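Local coordinates for protein NAD-dependent epimerase/dehydratase (Methylobacillus flagellatus KT, PDB 3GPI) that is of unproven function but probably binds a nicotinamide dinucleotide and acts as an oxidoreductase or epimerase of the atypical short-chain dehydrogenase/reductase type, at residues G31-A36 and V43-A48; E65-C70 and Q102-V107; A177-T182 and P219-L224; T213-L218 and Y259-P264. All blocks are in the same frame, centred on the assembly; numbering follows the deposited sequence.

Contact 1: G31-A36 and V43-A48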
loop_
_atom_site.group_PDB
_atom_site.type_symbol
_atom_site.label_atom_id
_atom_site.label_comp_id
_atom_site.label_asym_id
_atom_site.label_seq_id
_atom_site.Cartn_x
_atom_site.Cartn_y
_atom_site.Cartn_z
ATOM N N GLY A 31 3.441 -10.763 13.087
ATOM C CA GLY A 31 2.640 -9.550 12.925
ATOM C C GLY A 31 2.197 -8.951 14.246
ATOM O O GLY A 31 2.143 -9.649 15.268
ATOM N N LEU A 32 1.892 -7.680 14.209
ATOM C CA LEU A 32 1.319 -6.999 15.344
ATOM C C LEU A 32 -0.070 -6.572 14.884
ATOM O O LEU A 32 -0.200 -5.797 13.914
ATOM C CB LEU A 32 2.204 -5.786 15.708
ATOM C CG LEU A 32 2.067 -5.032 17.029
ATOM C CD1 LEU A 32 3.306 -4.163 17.203
ATOM C CD2 LEU A 32 0.804 -4.167 17.020
ATOM N N ARG A 33 -1.110 -7.056 15.583
ATOM C CA ARG A 33 -2.506 -6.775 15.224
ATOM C C ARG A 33 -3.306 -6.251 16.410
ATOM O O ARG A 33 -2.823 -6.262 17.534
ATOM C CB ARG A 33 -3.136 -8.065 14.723
ATOM C CG ARG A 33 -3.343 -9.089 15.851
ATOM C CD ARG A 33 -4.207 -10.224 15.430
ATOM N NE ARG A 33 -4.080 -11.320 16.379
ATOM C CZ ARG A 33 -5.045 -11.724 17.200
ATOM N NH1 ARG A 33 -6.243 -11.143 17.183
ATOM N NH2 ARG A 33 -4.825 -12.735 18.019
ATOM N N ARG A 34 -4.530 -5.794 16.149
ATOM C CA ARG A 34 -5.520 -5.527 17.209
ATOM C C ARG A 34 -6.364 -6.775 17.565
ATOM O O ARG A 34 -6.580 -7.658 16.705
ATOM C CB ARG A 34 -6.456 -4.438 16.717
ATOM C CG ARG A 34 -5.773 -3.112 16.371
ATOM C CD ARG A 34 -6.815 -2.054 15.971
ATOM N NE ARG A 34 -7.615 -2.506 14.834
ATOM C CZ ARG A 34 -7.331 -2.250 13.563
ATOM N NH1 ARG A 34 -6.271 -1.505 13.248
ATOM N NH2 ARG A 34 -8.111 -2.734 12.607
ATOM N N SER A 35 -6.922 -6.819 18.791
ATOM C CA SER A 35 -7.745 -7.969 19.238
ATOM C C SER A 35 -9.010 -8.175 18.407
ATOM O O SER A 35 -9.443 -9.295 18.209
ATOM C CB SER A 35 -8.100 -7.875 20.718
ATOM O OG SER A 35 -8.946 -6.781 20.963
ATOM N N ALA A 36 -9.562 -7.094 17.865
ATOM C CA ALA A 36 -10.772 -7.202 17.040
ATOM C C ALA A 36 -10.506 -7.697 15.617
ATOM O O ALA A 36 -11.435 -7.794 14.806
ATOM C CB ALA A 36 -11.506 -5.881 17.008
ATOM N N VAL A 43 -1.066 -17.899 10.780
ATOM C CA VAL A 43 -0.282 -16.690 10.845
ATOM C C VAL A 43 0.148 -16.396 12.290
ATOM O O VAL A 43 -0.652 -16.514 13.241
ATOM C CB VAL A 43 -0.970 -15.451 10.195
ATOM C CG1 VAL A 43 -2.132 -14.995 11.001
ATOM C CG2 VAL A 43 0.002 -14.309 10.099
ATOM N N GLN A 44 1.406 -16.004 12.464
ATOM C CA GLN A 44 1.958 -15.758 13.779
ATOM C C GLN A 44 1.817 -14.292 14.109
ATOM O O GLN A 44 2.403 -13.466 13.413
ATOM C CB GLN A 44 3.442 -16.130 13.722
ATOM C CG GLN A 44 4.163 -15.917 14.965
ATOM C CD GLN A 44 4.239 -17.201 15.757
ATOM O OE1 GLN A 44 3.587 -18.192 15.403
ATOM N NE2 GLN A 44 5.012 -17.191 16.827
ATOM N N THR A 45 1.008 -13.937 15.106
ATOM C CA THR A 45 0.872 -12.547 15.508
ATOM C C THR A 45 0.778 -12.424 17.024
ATOM O O THR A 45 0.484 -13.413 17.688
ATOM C CB THR A 45 -0.397 -11.825 14.915
ATOM O OG1 THR A 45 -1.576 -12.395 15.501
ATOM C CG2 THR A 45 -0.503 -11.967 13.397
ATOM N N LEU A 46 1.002 -11.205 17.508
ATOM C CA LEU A 46 0.647 -10.781 18.865
ATOM C C LEU A 46 -0.303 -9.601 18.784
ATOM O O LEU A 46 -0.383 -8.902 17.772
ATOM C CB LEU A 46 1.904 -10.423 19.690
ATOM C CG LEU A 46 2.705 -9.211 19.207
ATOM C CD1 LEU A 46 2.554 -8.053 20.159
ATOM C CD2 LEU A 46 4.193 -9.589 19.093
ATOM N N ILE A 47 -1.052 -9.393 19.862
ATOM C CA ILE A 47 -1.941 -8.273 19.998
ATOM C C ILE A 47 -1.228 -7.141 20.708
ATOM O O ILE A 47 -0.633 -7.332 21.784
ATOM C CB ILE A 47 -3.260 -8.700 20.763
ATOM C CG1 ILE A 47 -4.055 -9.724 19.942
ATOM C CG2 ILE A 47 -4.103 -7.468 21.106
ATOM C CD1 ILE A 47 -5.075 -10.574 20.771
ATOM N N ALA A 48 -1.270 -5.963 20.117
ATOM C CA ALA A 48 -0.787 -4.772 20.768
ATOM C C ALA A 48 -1.423 -3.537 20.163
ATOM O O ALA A 48 -2.122 -3.623 19.146
ATOM C CB ALA A 48 0.740 -4.694 20.686
HETATM O O HOH W 1 -2.135 -13.593 18.662
#
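The guanidinium of Arg33 has Ile47 over one face, with CG1 of Ile47 above the centre of the group at 3.5 Å from Arg33 CZ and CD1 beside it; at the edge, close to the plane, sits the hydroxyl of Thr45. Arg33 NE donates to Thr45 OG1 over 2.9 Å, the acceptor lying 11° out of the guanidinium plane and the N-H...O angle bent to 149°. Two torsions place these groups. CG of Arg33 occupies the crowded position between backbone N and carbonyl carbon (chi1 70°), and from there the chain runs extended to NE, while Thr45 OG1 takes the same position, its side chain crossing that of Arg33 at about a right angle. Water 1 accepts from Arg33 NH2 at 2.9 Å and donates to Thr45 O, a second link between the same two residues; Arg33 NH1 reaches Gln37 O weakly. Beneath lies a parallel ladder: Gly31 N to Gln44 O, Leu46 N to Gly31 O, Arg33 N to Leu46 O (3.0 Å) and Ala48 N to Arg33 O. On the other face of the sheet Leu32, with CG anti to its backbone N, lays CD2 against Ala48 CB at 3.7 Å. Strand 45-47 thus joins strand 29-33 of the Rossmann-type sheet, and the arginine's charge is probably held in place by an in-plane hydroxyl, a water and an aliphatic cover, with no carboxylate from either segment.

Contact 2: E65-C70 and Q102-V107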
loop_
_atom_site.group_PDB
_atom_site.type_symbol
_atom_site.label_atom_id
_atom_site.label_comp_id
_atom_site.label_asym_id
_atom_site.label_seq_id
_atom_site.Cartn_x
_atom_site.Cartn_y
_atom_site.Cartn_z
ATOM N N GLU A 65 15.174 -7.996 12.257
ATOM C CA GLU A 65 16.110 -7.203 11.473
ATOM C C GLU A 65 15.362 -6.224 10.580
ATOM O O GLU A 65 15.938 -5.220 10.170
ATOM C CB GLU A 65 16.951 -8.122 10.603
ATOM C CG GLU A 65 18.148 -8.702 11.379
ATOM C CD GLU A 65 17.976 -10.123 11.887
ATOM O OE1 GLU A 65 17.193 -10.931 11.319
ATOM O OE2 GLU A 65 18.707 -10.457 12.854
ATOM N N ILE A 66 14.097 -6.526 10.258
ATOM C CA ILE A 66 13.325 -5.680 9.367
ATOM C C ILE A 66 11.973 -5.368 10.003
ATOM O O ILE A 66 11.295 -6.275 10.517
ATOM C CB ILE A 66 13.083 -6.369 7.997
ATOM C CG1 ILE A 66 14.382 -6.776 7.318
ATOM C CG2 ILE A 66 12.205 -5.518 7.065
ATOM C CD1 ILE A 66 15.213 -5.652 6.766
ATOM N N LEU A 67 11.603 -4.076 10.018
ATOM C CA LEU A 67 10.242 -3.673 10.358
ATOM C C LEU A 67 9.502 -3.261 9.106
ATOM O O LEU A 67 10.027 -2.439 8.360
ATOM C CB LEU A 67 10.280 -2.499 11.325
ATOM C CG LEU A 67 8.929 -1.834 11.635
ATOM C CD1 LEU A 67 7.959 -2.774 12.340
ATOM C CD2 LEU A 67 9.182 -0.573 12.481
ATOM N N VAL A 68 8.315 -3.837 8.867
ATOM C CA VAL A 68 7.421 -3.306 7.839
ATOM C C VAL A 68 6.253 -2.678 8.583
ATOM O O VAL A 68 5.543 -3.383 9.302
ATOM C CB VAL A 68 6.899 -4.416 6.882
ATOM C CG1 VAL A 68 6.028 -3.788 5.814
ATOM C CG2 VAL A 68 8.065 -5.144 6.254
ATOM N N TYR A 69 6.082 -1.370 8.437
ATOM C CA TYR A 69 5.065 -0.675 9.191
ATOM C C TYR A 69 3.932 -0.296 8.253
ATOM O O TYR A 69 4.126 0.525 7.365
ATOM C CB TYR A 69 5.684 0.561 9.851
ATOM C CG TYR A 69 4.808 1.199 10.897
ATOM C CD1 TYR A 69 4.855 0.772 12.213
ATOM C CD2 TYR A 69 3.918 2.213 10.552
ATOM C CE1 TYR A 69 4.044 1.332 13.167
ATOM C CE2 TYR A 69 3.116 2.803 11.508
ATOM C CZ TYR A 69 3.177 2.347 12.805
ATOM O OH TYR A 69 2.360 2.914 13.747
ATOM N N CYS A 70 2.783 -0.915 8.492
ATOM C CA CYS A 70 1.587 -0.751 7.660
ATOM C C CYS A 70 0.480 0.034 8.377
ATOM O O CYS A 70 -0.501 0.400 7.723
ATOM C CB CYS A 70 1.022 -2.118 7.334
ATOM S SG CYS A 70 2.172 -3.275 6.615
ATOM N N GLN A 102 17.771 -3.407 10.948
ATOM C CA GLN A 102 18.601 -2.993 9.813
ATOM C C GLN A 102 17.847 -2.127 8.812
ATOM O O GLN A 102 18.462 -1.395 8.042
ATOM C CB GLN A 102 19.130 -4.220 9.080
ATOM C CG GLN A 102 20.122 -5.036 9.909
ATOM C CD GLN A 102 20.460 -6.361 9.255
ATOM O OE1 GLN A 102 19.609 -6.989 8.604
ATOM N NE2 GLN A 102 21.691 -6.823 9.466
ATOM N N HIS A 103 16.527 -2.229 8.770
ATOM C CA HIS A 103 15.773 -1.466 7.796
ATOM C C HIS A 103 14.338 -1.355 8.226
ATOM O O HIS A 103 13.766 -2.277 8.794
ATOM C CB HIS A 103 15.824 -2.106 6.397
ATOM C CG HIS A 103 15.758 -1.098 5.285
ATOM N ND1 HIS A 103 16.802 -0.261 4.970
ATOM C CD2 HIS A 103 14.733 -0.733 4.478
ATOM C CE1 HIS A 103 16.455 0.522 3.963
ATOM N NE2 HIS A 103 15.201 0.259 3.650
ATOM N N VAL A 104 13.754 -0.191 7.934
ATOM C CA VAL A 104 12.324 0.028 8.107
ATOM C C VAL A 104 11.664 0.270 6.752
ATOM O O VAL A 104 12.071 1.157 6.019
ATOM C CB VAL A 104 12.055 1.233 8.986
ATOM C CG1 VAL A 104 10.551 1.457 9.108
ATOM C CG2 VAL A 104 12.672 1.042 10.348
ATOM N N PHE A 105 10.663 -0.531 6.394
ATOM C CA PHE A 105 9.817 -0.261 5.227
ATOM C C PHE A 105 8.530 0.353 5.727
ATOM O O PHE A 105 7.822 -0.257 6.555
ATOM C CB PHE A 105 9.530 -1.540 4.434
ATOM C CG PHE A 105 10.735 -2.133 3.778
ATOM C CD1 PHE A 105 11.145 -1.664 2.540
ATOM C CD2 PHE A 105 11.514 -3.116 4.406
ATOM C CE1 PHE A 105 12.249 -2.193 1.915
ATOM C CE2 PHE A 105 12.640 -3.647 3.767
ATOM C CZ PHE A 105 13.013 -3.190 2.536
ATOM N N PHE A 106 8.218 1.573 5.263
ATOM C CA PHE A 106 7.056 2.259 5.771
ATOM C C PHE A 106 6.056 2.423 4.643
ATOM O O PHE A 106 6.402 3.023 3.601
ATOM C CB PHE A 106 7.503 3.617 6.325
ATOM C CG PHE A 106 6.377 4.493 6.785
ATOM C CD1 PHE A 106 5.785 4.303 8.027
ATOM C CD2 PHE A 106 5.913 5.515 5.970
ATOM C CE1 PHE A 106 4.708 5.114 8.456
ATOM C CE2 PHE A 106 4.855 6.337 6.382
ATOM C CZ PHE A 106 4.251 6.137 7.611
ATOM N N VAL A 107 4.830 1.942 4.853
ATOM C CA VAL A 107 3.792 2.039 3.831
ATOM C C VAL A 107 3.074 3.355 4.017
ATOM O O VAL A 107 2.343 3.578 4.973
ATOM C CB VAL A 107 2.804 0.863 3.864
ATOM C CG1 VAL A 107 1.750 1.003 2.774
ATOM C CG2 VAL A 107 3.547 -0.486 3.735
HETATM O O HOH W 2 2.020 2.593 7.374
#
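Ile66 holds CG1 beside its backbone N (chi1 -56°) and turns again at chi2 (-72°), which lays CD1 against His103 CB at 3.6 Å and leaves CG2, anti to the backbone N, directed at Phe105. Phe105 has its own CG beside the backbone N, so its ring meets that methyl at an edge, CD2 to Ile66 CG2 3.6 Å, while His103 CD2 lies over one ring face, offset toward the rim. The imidazole is fixed at both nitrogens, by Ser148 and Thr150. On the other face of the sheet Tyr69 and Phe106 both carry CG anti to the backbone N and run side by side, rim to rim, with planes 13° apart and Tyr69 CD2 3.7 Å from Phe106 CE1. An alanine in place of Ile66 would probably loosen the packing against the Phe105 edge and His103 CB, since CG2 and CD1 would be lost. Between the backbones, Glu65 O is shared by Gln102 N and, weakly, His103 N; from there donors alternate in parallel register, Leu67 N to His103 O, Phe105 N to Leu67 O (2.8 Å), Tyr69 N to Phe105 O and Val107 N to Tyr69 O. Water 2 donates to Tyr69 O and Val107 O. With strand 6-9 on the far side of 66-69 and helix 86-95 in the connection, this is a right-handed beta-alpha-beta crossover in the parallel part of the mixed sheet of a Rossmann-type fold.

Contact 3: A177-T182 and P219-L224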
loop_
_atom_site.group_PDB
_atom_site.type_symbol
_atom_site.label_atom_id
_atom_site.label_comp_id
_atom_site.label_asym_id
_atom_site.label_seq_id
_atom_site.Cartn_x
_atom_site.Cartn_y
_atom_site.Cartn_z
ATOM N N ALA A 177 -19.484 12.809 -10.696
ATOM C CA ALA A 177 -19.618 13.804 -11.747
ATOM C C ALA A 177 -18.263 14.118 -12.387
ATOM O O ALA A 177 -18.171 14.311 -13.585
ATOM C CB ALA A 177 -20.258 15.095 -11.175
ATOM N N ARG A 178 -17.236 14.192 -11.565
ATOM C CA ARG A 178 -15.904 14.584 -12.021
ATOM C C ARG A 178 -15.150 13.355 -12.503
ATOM O O ARG A 178 -15.127 12.343 -11.801
ATOM C CB ARG A 178 -15.136 15.213 -10.879
ATOM C CG ARG A 178 -13.943 15.952 -11.352
ATOM C CD ARG A 178 -12.822 15.669 -10.445
ATOM N NE ARG A 178 -12.106 16.875 -10.125
ATOM C CZ ARG A 178 -11.209 16.984 -9.153
ATOM N NH1 ARG A 178 -10.879 15.936 -8.393
ATOM N NH2 ARG A 178 -10.628 18.149 -8.962
ATOM N N ASN A 179 -14.508 13.472 -13.656
ATOM C CA ASN A 179 -13.770 12.361 -14.267
ATOM C C ASN A 179 -12.265 12.492 -14.034
ATOM O O ASN A 179 -11.519 12.837 -14.936
ATOM C CB ASN A 179 -14.129 12.313 -15.764
ATOM C CG ASN A 179 -13.578 11.110 -16.451
ATOM O OD1 ASN A 179 -13.223 10.123 -15.780
ATOM N ND2 ASN A 179 -13.508 11.137 -17.765
ATOM N N ALA A 180 -11.855 12.199 -12.800
ATOM C CA ALA A 180 -10.472 12.406 -12.356
ATOM C C ALA A 180 -9.587 11.208 -12.670
ATOM O O ALA A 180 -10.060 10.087 -12.773
ATOM C CB ALA A 180 -10.489 12.669 -10.877
ATOM N N TRP A 181 -8.290 11.452 -12.800
ATOM C CA TRP A 181 -7.317 10.369 -12.888
ATOM C C TRP A 181 -7.330 9.472 -11.663
ATOM O O TRP A 181 -7.522 9.922 -10.529
ATOM C CB TRP A 181 -5.915 10.957 -13.044
ATOM C CG TRP A 181 -5.735 11.573 -14.379
ATOM C CD1 TRP A 181 -5.842 12.914 -14.690
ATOM C CD2 TRP A 181 -5.487 10.894 -15.604
ATOM N NE1 TRP A 181 -5.629 13.097 -16.029
ATOM C CE2 TRP A 181 -5.405 11.880 -16.625
ATOM C CE3 TRP A 181 -5.264 9.541 -15.941
ATOM C CZ2 TRP A 181 -5.156 11.553 -17.967
ATOM C CZ3 TRP A 181 -5.001 9.219 -17.282
ATOM C CH2 TRP A 181 -4.945 10.223 -18.270
ATOM N N THR A 182 -7.157 8.170 -11.906
ATOM C CA THR A 182 -7.070 7.196 -10.820
ATOM C C THR A 182 -5.814 6.350 -11.002
ATOM O O THR A 182 -5.470 5.955 -12.146
ATOM C CB THR A 182 -8.342 6.291 -10.748
ATOM O OG1 THR A 182 -8.502 5.539 -11.970
ATOM C CG2 THR A 182 -9.599 7.123 -10.486
ATOM N N PRO A 219 -8.637 7.771 -16.305
ATOM C CA PRO A 219 -9.751 8.517 -15.749
ATOM C C PRO A 219 -10.795 7.552 -15.189
ATOM O O PRO A 219 -11.025 6.479 -15.780
ATOM C CB PRO A 219 -10.327 9.240 -16.984
ATOM C CG PRO A 219 -9.184 9.347 -17.940
ATOM C CD PRO A 219 -8.472 8.009 -17.742
ATOM N N VAL A 220 -11.430 7.937 -14.092
ATOM C CA VAL A 220 -12.321 7.026 -13.366
ATOM C C VAL A 220 -13.471 6.528 -14.274
ATOM O O VAL A 220 -13.887 5.390 -14.187
ATOM C CB VAL A 220 -12.825 7.642 -12.027
ATOM C CG1 VAL A 220 -13.784 8.837 -12.258
ATOM C CG2 VAL A 220 -13.434 6.600 -11.125
ATOM N N HIS A 221 -13.969 7.384 -15.158
ATOM C CA HIS A 221 -15.039 6.938 -16.040
ATOM C C HIS A 221 -14.604 5.897 -17.035
ATOM O O HIS A 221 -15.394 5.053 -17.408
ATOM C CB HIS A 221 -15.717 8.138 -16.763
ATOM C CG HIS A 221 -16.718 8.847 -15.904
ATOM N ND1 HIS A 221 -18.075 8.701 -16.097
ATOM C CD2 HIS A 221 -16.565 9.676 -14.836
ATOM C CE1 HIS A 221 -18.712 9.416 -15.184
ATOM N NE2 HIS A 221 -17.826 10.017 -14.412
ATOM N N ASP A 222 -13.346 5.941 -17.462
ATOM C CA ASP A 222 -12.890 4.886 -18.346
ATOM C C ASP A 222 -12.816 3.551 -17.613
ATOM O O ASP A 222 -13.147 2.508 -18.177
ATOM C CB ASP A 222 -11.516 5.210 -18.934
ATOM C CG ASP A 222 -11.555 6.313 -19.986
ATOM O OD1 ASP A 222 -12.653 6.733 -20.409
ATOM O OD2 ASP A 222 -10.451 6.738 -20.353
ATOM N N LEU A 223 -12.395 3.563 -16.359
ATOM C CA LEU A 223 -12.332 2.334 -15.583
ATOM C C LEU A 223 -13.743 1.809 -15.320
ATOM O O LEU A 223 -13.994 0.625 -15.506
ATOM C CB LEU A 223 -11.604 2.609 -14.258
ATOM C CG LEU A 223 -11.551 1.407 -13.328
ATOM C CD1 LEU A 223 -10.842 0.183 -13.962
ATOM C CD2 LEU A 223 -10.858 1.752 -12.032
ATOM N N LEU A 224 -14.648 2.699 -14.930
ATOM C CA LEU A 224 -16.030 2.296 -14.635
ATOM C C LEU A 224 -16.709 1.737 -15.876
ATOM O O LEU A 224 -17.361 0.717 -15.765
ATOM C CB LEU A 224 -16.802 3.457 -14.029
ATOM C CG LEU A 224 -16.405 3.847 -12.626
ATOM C CD1 LEU A 224 -16.969 5.248 -12.324
ATOM C CD2 LEU A 224 -16.873 2.790 -11.600
HETATM O O HOH W 3 -12.540 9.547 -20.043
#
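Asn179 extends CG anti to its backbone N (chi1 -172°), and a small chi2 turns OD1 to the start of helix 220-230, where it accepts from His221 N at 2.9 Å. The donor stands 35° out of the carbonyl plane, above it. The amide plane is steeply inclined to the His221 ring, whose NE2 bonds to Pro176 O. Asn179 ND2 donates to water 3 and to Pro241 O; the water donates to Asp222 OD1. Val220 N bonds instead to Ala180 O (2.9 Å). Trp181, CG beside its backbone N, lies alongside Pro219: Pro219 CG sits 4.3 Å from the six-membered ring centroid and 11° off its normal, a CH-pi contact. Thr182 places CG2 beside its backbone N, 3.6 Å from Val220 CB, while OG1 is bonded to Leu218 O. Pro219 is at the N-cap. This is the start of helix 220-230, with its first N-H groups met by the loop before strand 181-186, next to the antiparallel non-hydrogen-bonded pair Trp181-Pro219, at the edge of the mixed sheet where strands 181-186 and 218-219 meet.

Contact 4: T213-L218 and Y259-P264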
loop_
_atom_site.group_PDB
_atom_site.type_symbol
_atom_site.label_atom_id
_atom_site.label_comp_id
_atom_site.label_asym_id
_atom_site.label_seq_id
_atom_site.Cartn_x
_atom_site.Cartn_y
_atom_site.Cartn_z
ATOM N N THR A 213 2.815 1.845 -7.626
ATOM C CA THR A 213 1.625 2.016 -8.481
ATOM C C THR A 213 1.846 1.238 -9.769
ATOM O O THR A 213 2.987 0.899 -10.092
ATOM C CB THR A 213 1.319 3.519 -8.699
ATOM O OG1 THR A 213 -0.013 3.694 -9.191
ATOM C CG2 THR A 213 2.327 4.163 -9.654
ATOM N N ASP A 214 0.766 0.917 -10.476
ATOM C CA ASP A 214 0.928 0.131 -11.697
ATOM C C ASP A 214 1.213 1.010 -12.909
ATOM O O ASP A 214 1.445 2.197 -12.744
ATOM C CB ASP A 214 -0.240 -0.836 -11.924
ATOM C CG ASP A 214 -1.503 -0.159 -12.481
ATOM O OD1 ASP A 214 -1.469 1.001 -12.943
ATOM O OD2 ASP A 214 -2.520 -0.864 -12.525
ATOM N N ASN A 215 1.226 0.423 -14.092
ATOM C CA ASN A 215 1.659 1.128 -15.301
ATOM C C ASN A 215 0.634 2.064 -15.922
ATOM O O ASN A 215 1.015 2.858 -16.819
ATOM C CB ASN A 215 2.010 0.104 -16.391
ATOM C CG ASN A 215 3.218 -0.733 -16.070
ATOM O OD1 ASN A 215 4.098 -0.382 -15.313
ATOM N ND2 ASN A 215 3.268 -1.862 -16.738
ATOM N N GLN A 216 -0.644 1.998 -15.516
ATOM C CA GLN A 216 -1.674 2.703 -16.304
ATOM C C GLN A 216 -2.686 3.437 -15.457
ATOM O O GLN A 216 -3.747 2.903 -15.180
ATOM C CB GLN A 216 -2.408 1.733 -17.243
ATOM C CG GLN A 216 -1.518 1.170 -18.386
ATOM C CD GLN A 216 -2.318 0.483 -19.475
ATOM O OE1 GLN A 216 -3.316 0.995 -19.945
ATOM N NE2 GLN A 216 -1.872 -0.714 -19.895
ATOM N N PRO A 217 -2.397 4.679 -15.090
ATOM C CA PRO A 217 -3.457 5.511 -14.527
ATOM C C PRO A 217 -4.530 5.709 -15.603
ATOM O O PRO A 217 -4.250 5.731 -16.793
ATOM C CB PRO A 217 -2.755 6.840 -14.218
ATOM C CG PRO A 217 -1.352 6.731 -14.693
ATOM C CD PRO A 217 -1.139 5.409 -15.330
ATOM N N LEU A 218 -5.764 5.898 -15.171
ATOM C CA LEU A 218 -6.804 6.220 -16.151
ATOM C C LEU A 218 -7.886 7.033 -15.490
ATOM O O LEU A 218 -8.052 7.006 -14.270
ATOM C CB LEU A 218 -7.402 4.981 -16.888
ATOM C CG LEU A 218 -8.353 4.079 -16.088
ATOM C CD1 LEU A 218 -8.879 2.919 -17.010
ATOM C CD2 LEU A 218 -7.652 3.462 -14.892
ATOM N N TYR A 259 11.736 -5.101 -10.312
ATOM C CA TYR A 259 10.518 -5.791 -9.919
ATOM C C TYR A 259 9.596 -5.947 -11.123
ATOM O O TYR A 259 9.423 -5.005 -11.899
ATOM C CB TYR A 259 9.811 -5.020 -8.785
ATOM C CG TYR A 259 8.505 -5.719 -8.435
ATOM C CD1 TYR A 259 8.523 -6.932 -7.746
ATOM C CD2 TYR A 259 7.275 -5.186 -8.825
ATOM C CE1 TYR A 259 7.353 -7.629 -7.446
ATOM C CE2 TYR A 259 6.103 -5.850 -8.512
ATOM C CZ TYR A 259 6.147 -7.073 -7.864
ATOM O OH TYR A 259 5.010 -7.774 -7.602
ATOM N N GLN A 260 8.995 -7.128 -11.261
ATOM C CA GLN A 260 8.045 -7.408 -12.360
ATOM C C GLN A 260 6.619 -7.467 -11.837
ATOM O O GLN A 260 6.265 -8.295 -11.010
ATOM C CB GLN A 260 8.382 -8.702 -13.083
ATOM C CG GLN A 260 9.679 -8.561 -13.872
ATOM C CD GLN A 260 10.077 -9.834 -14.566
ATOM O OE1 GLN A 260 10.267 -10.868 -13.928
ATOM N NE2 GLN A 260 10.242 -9.759 -15.882
ATOM N N LEU A 261 5.797 -6.526 -12.294
ATOM C CA LEU A 261 4.412 -6.537 -11.858
ATOM C C LEU A 261 3.654 -7.801 -12.247
ATOM O O LEU A 261 3.708 -8.255 -13.406
ATOM C CB LEU A 261 3.693 -5.316 -12.426
ATOM C CG LEU A 261 4.095 -3.964 -11.833
ATOM C CD1 LEU A 261 3.818 -2.818 -12.811
ATOM C CD2 LEU A 261 3.462 -3.682 -10.450
ATOM N N ILE A 262 2.940 -8.346 -11.280
ATOM C CA ILE A 262 2.027 -9.469 -11.529
ATOM C C ILE A 262 0.843 -8.969 -12.364
ATOM O O ILE A 262 0.396 -9.648 -13.285
ATOM C CB ILE A 262 1.496 -10.047 -10.211
ATOM C CG1 ILE A 262 2.656 -10.554 -9.338
ATOM C CG2 ILE A 262 0.484 -11.199 -10.450
ATOM C CD1 ILE A 262 2.234 -10.806 -7.906
ATOM N N TYR A 263 0.330 -7.783 -12.019
ATOM C CA TYR A 263 -0.820 -7.183 -12.675
ATOM C C TYR A 263 -0.394 -5.828 -13.153
ATOM O O TYR A 263 -0.577 -4.827 -12.449
ATOM C CB TYR A 263 -1.992 -7.056 -11.698
ATOM C CG TYR A 263 -2.386 -8.358 -11.091
ATOM C CD1 TYR A 263 -3.122 -9.291 -11.837
ATOM C CD2 TYR A 263 -2.036 -8.670 -9.791
ATOM C CE1 TYR A 263 -3.506 -10.504 -11.276
ATOM C CE2 TYR A 263 -2.393 -9.896 -9.227
ATOM C CZ TYR A 263 -3.136 -10.792 -9.972
ATOM O OH TYR A 263 -3.479 -11.987 -9.366
ATOM N N PRO A 264 0.195 -5.763 -14.354
ATOM C CA PRO A 264 0.804 -4.504 -14.830
ATOM C C PRO A 264 -0.209 -3.368 -14.950
ATOM O O PRO A 264 0.176 -2.218 -14.889
ATOM C CB PRO A 264 1.442 -4.887 -16.174
ATOM C CG PRO A 264 1.520 -6.370 -16.190
ATOM C CD PRO A 264 0.469 -6.902 -15.259
HETATM O O HOH W 4 -2.631 -3.291 -11.457
#
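An Asx turn at Asp214 shapes the loop that follows strand 209-212, and this turn meets the loop leading into helix 266-277. Asp214 OD1 accepts from Gln216 N at 2.9 Å (163°), the donor standing 49° out of the carboxylate plane. To do so Asp214 puts CG in the crowded position between backbone N and carbonyl carbon (chi1 78°). Its CB, placed by the backbone, lies 3.3 Å from Pro264 O. That carbonyl is the focus of the contact: Asn215 N donates to it over 3.0 Å, nearly along the C=O axis. The other carboxylate oxygen faces water 4, which lies 2.7 Å from both Asp214 OD2 and Tyr263 O and probably links the loops, although it cannot serve every acceptor at once. An alanine at Asp214 would probably weaken the turn and the water contact, because OD1 and OD2 would both be lost. Strand 181-186 flanks this loop, with Asp214 bonded to Arg184 through the backbone, and on the other loop Asp189 receives Tyr263 N and Ile262 N. Asn215, CG beside its backbone N, crosses Pro264 obliquely and slides past Leu261 in the opposite direction. Its amide oxygen is bonded to Asn251, while its nitrogen lies against the proline ring, ND2 to Pro264 CB 3.6 Å. Leu261, also with CG beside its backbone N, brings its CD1 methyl up to the amide, 3.5 Å from Asn215 OD1.

Overall arrangement
Contacts 1 and 2 belong to the dinucleotide-fold half of the chain, where strand 6-9 lies between strands 29-33 and 66-69; their centres are 16 Å apart and their nearest atoms about 7 Å. Cys70 of contact 2 touches the glycine-rich GxGxxG-like turn and Leu32 of contact 1 lies near it, consistent with a cofactor site there. Contacts 3 and 4 lie elsewhere, contact 3 with its centre 37 Å from that of contact 1, on opposite sides of the chain's centre. Contacts 3 and 4 touch directly: Trp181 CZ3 packs 3.6 Å from Pro217 O, and their segments alternate along the chain. Contacts 1, 2 and 3 all reach one mixed sheet.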